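Long-range contact in flower-specific defensin (Nicotiana alata, PDB 4AAZ), which defends the flower as an antifungal peptide, active against Fusarium oxysporum and Botrytis cinerea, and retards the growth of Helicoverpa caterpillars: residues K4-T9 and L38-C43. Residues are numbered along the deposited sequence; the frame is centred on the assembly and turned at random.
Sequences KTESNT and LRRCLC. With PO4 (phosphate ion), chain F; EDO (1,2-ethanediol), chain D.
Thr5 and Cys43 face each other as an antiparallel hydrogen-bonded pair: Thr5 N gives its hydrogen to Cys43 O at 2.8 Å, and Cys43 N returns one to Thr5 O, reaching that oxygen from above its carbonyl plane. The ladder continues past the non-hydrogen-bonded pair Glu6–Leu42 to Ser7 N, which donates to Cys41 O at 2.8 Å (167° at the hydrogen). Cys43 O also receives a CA-H...O contact from Lys4 CA (3.2 Å).

On the face carrying Glu6 and Leu42, chi1 of Glu6 (-172°, CG anti to the backbone N) sets CG beside Cys41 O, and the extended chain beyond takes the carboxylate across Arg40. The two side chains cross at about a right angle, and Arg40 NH1 bonds in its own guanidinium plane to Glu6 OE1 in a salt bridge of 3.1 Å, meeting that oxygen from above the carboxylate plane. Glu6 OE2 takes a hydrogen from a water whose oxygen in turn accepts the N-H of Cys41 (water O to Cys41 N 2.8 Å), so both carboxylate oxygens are engaged. NE of Arg40 donates to phosphate O1 (2.8 Å) and NH2 to O3, while Leu42 CD2 sits 4.0 Å above the centre of one guanidinium face; O4 of the phosphate, probably from the crystallisation liquor, also accepts the N-H of Leu38.

Just past the strand, Ser7 CB packs 3.6 Å from both Cys41 SG and Cys43 SG, while its OG is hydrogen-bonded to Glu27 OE2 and to Phe10 N. Disulfides Cys41–Cys20 and Cys43–Cys24 tie strand 41-46 to helix 17-26, the cystine-stabilised alpha-beta motif of plant defensins, with strand 2-6 completing the three-stranded sheet.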
loop_
_atom_site.group_PDB
_atom_site.type_symbol
_atom_site.label_atom_id
_atom_site.label_comp_id
_atom_site.label_asym_id
_atom_site.label_seq_id
_atom_site.Cartn_x
_atom_site.Cartn_y
_atom_site.Cartn_z
ATOM N N LYS A 4 1.008 -6.044 -6.871
ATOM C CA LYS A 4 1.138 -5.601 -5.484
ATOM C C LYS A 4 2.605 -5.548 -5.079
ATOM O O LYS A 4 3.379 -6.493 -5.320
ATOM C CB LYS A 4 0.399 -6.587 -4.558
ATOM C CG LYS A 4 -1.094 -6.582 -4.787
ATOM C CD LYS A 4 -1.832 -7.701 -4.073
ATOM C CE LYS A 4 -3.343 -7.708 -4.362
ATOM N NZ LYS A 4 -4.048 -8.825 -3.661
ATOM N N THR A 5 2.994 -4.431 -4.489
ATOM C CA THR A 5 4.343 -4.220 -3.968
ATOM C C THR A 5 4.194 -3.572 -2.593
ATOM O O THR A 5 3.519 -2.550 -2.489
ATOM C CB THR A 5 5.139 -3.280 -4.875
ATOM O OG1 THR A 5 5.199 -3.829 -6.198
ATOM C CG2 THR A 5 6.532 -3.081 -4.339
ATOM N N GLU A 6 4.795 -4.138 -1.547
ATOM C CA GLU A 6 4.722 -3.519 -0.229
ATOM C C GLU A 6 5.263 -2.111 -0.266
ATOM O O GLU A 6 6.319 -1.840 -0.861
ATOM C CB GLU A 6 5.454 -4.350 0.815
ATOM C CG GLU A 6 5.237 -3.850 2.229
ATOM C CD GLU A 6 5.667 -4.800 3.325
ATOM O OE1 GLU A 6 6.324 -5.846 3.033
ATOM O OE2 GLU A 6 5.366 -4.505 4.508
ATOM N N SER A 7 4.562 -1.184 0.357
ATOM C CA SER A 7 5.040 0.181 0.493
ATOM C C SER A 7 6.392 0.270 1.145
ATOM O O SER A 7 6.646 -0.353 2.180
ATOM C CB SER A 7 4.037 0.973 1.340
ATOM O OG SER A 7 4.511 2.294 1.669
ATOM N N ASN A 8 7.263 1.107 0.578
ATOM C CA ASN A 8 8.582 1.304 1.177
ATOM C C ASN A 8 8.646 2.409 2.209
ATOM O O ASN A 8 9.603 2.485 2.960
ATOM C CB ASN A 8 9.591 1.550 0.075
ATOM C CG ASN A 8 9.786 0.321 -0.802
ATOM O OD1 ASN A 8 9.958 -0.773 -0.288
ATOM N ND2 ASN A 8 9.760 0.493 -2.125
ATOM N N THR A 9 7.649 3.281 2.216
ATOM C CA THR A 9 7.627 4.439 3.100
ATOM C C THR A 9 6.550 4.441 4.171
ATOM O O THR A 9 6.575 5.273 5.061
ATOM C CB THR A 9 7.517 5.772 2.302
ATOM O OG1 THR A 9 6.188 5.971 1.778
ATOM C CG2 THR A 9 8.535 5.834 1.206
ATOM N N LEU A 38 -0.505 -10.405 7.833
ATOM C CA LEU A 38 0.705 -9.710 8.228
ATOM C C LEU A 38 0.449 -8.197 8.372
ATOM O O LEU A 38 1.279 -7.469 8.914
ATOM C CB LEU A 38 1.860 -9.977 7.255
ATOM C CG LEU A 38 2.448 -11.395 7.324
ATOM C CD1 LEU A 38 3.297 -11.705 6.074
ATOM C CD2 LEU A 38 3.265 -11.606 8.602
ATOM N N ARG A 39 -0.704 -7.720 7.896
ATOM C CA ARG A 39 -1.139 -6.319 8.090
ATOM C C ARG A 39 -0.087 -5.360 7.527
ATOM O O ARG A 39 0.391 -4.444 8.187
ATOM C CB ARG A 39 -1.509 -6.050 9.543
ATOM C CG ARG A 39 -2.547 -7.069 10.000
ATOM C CD ARG A 39 -3.357 -6.609 11.157
ATOM N NE ARG A 39 -2.580 -6.691 12.376
ATOM C CZ ARG A 39 -3.068 -6.411 13.580
ATOM N NH1 ARG A 39 -4.335 -6.052 13.701
ATOM N NH2 ARG A 39 -2.288 -6.497 14.649
ATOM N N ARG A 40 0.242 -5.605 6.273
ATOM C CA ARG A 40 1.167 -4.789 5.517
ATOM C C ARG A 40 0.415 -3.792 4.628
ATOM O O ARG A 40 -0.702 -4.063 4.180
ATOM C CB ARG A 40 2.025 -5.699 4.642
ATOM C CG ARG A 40 2.774 -6.758 5.455
ATOM C CD ARG A 40 3.736 -7.556 4.617
ATOM N NE ARG A 40 3.034 -8.431 3.698
ATOM C CZ ARG A 40 3.492 -8.797 2.518
ATOM N NH1 ARG A 40 4.643 -8.320 2.051
ATOM N NH2 ARG A 40 2.808 -9.667 1.798
ATOM N N CYS A 41 1.039 -2.643 4.363
ATOM C CA CYS A 41 0.528 -1.728 3.354
ATOM C C CYS A 41 1.030 -2.170 1.993
ATOM O O CYS A 41 2.253 -2.108 1.732
ATOM C CB CYS A 41 1.000 -0.327 3.686
ATOM S SG CYS A 41 0.583 0.915 2.443
ATOM N N LEU A 42 0.112 -2.661 1.164
ATOM C CA LEU A 42 0.448 -3.130 -0.168
ATOM C C LEU A 42 -0.007 -2.118 -1.186
ATOM O O LEU A 42 -1.200 -1.786 -1.273
ATOM C CB LEU A 42 -0.181 -4.494 -0.445
ATOM C CG LEU A 42 0.202 -5.599 0.539
ATOM C CD1 LEU A 42 -0.550 -6.912 0.172
ATOM C CD2 LEU A 42 1.696 -5.817 0.550
ATOM N N CYS A 43 0.951 -1.623 -1.957
ATOM C CA CYS A 43 0.663 -0.704 -3.043
ATOM C C CYS A 43 0.315 -1.467 -4.312
ATOM O O CYS A 43 0.832 -2.581 -4.544
ATOM C CB CYS A 43 1.865 0.199 -3.341
ATOM S SG CYS A 43 2.523 1.089 -1.908
HETATM P P PO4 F . -0.066 -10.904 3.878
HETATM O O1 PO4 F . 0.509 -9.549 4.119
HETATM O O2 PO4 F . -1.286 -10.851 2.986
HETATM O O3 PO4 F . 0.969 -11.651 3.080
HETATM O O4 PO4 F . -0.396 -11.537 5.157
HETATM C C1 EDO D . 0.797 -8.876 12.044
HETATM O O1 EDO D . 0.121 -7.799 12.696
HETATM C C2 EDO D . 2.214 -8.416 11.762
HETATM O O2 EDO D . 2.769 -7.945 13.005
HETATM O O HOH W 1 3.743 -2.447 5.210
#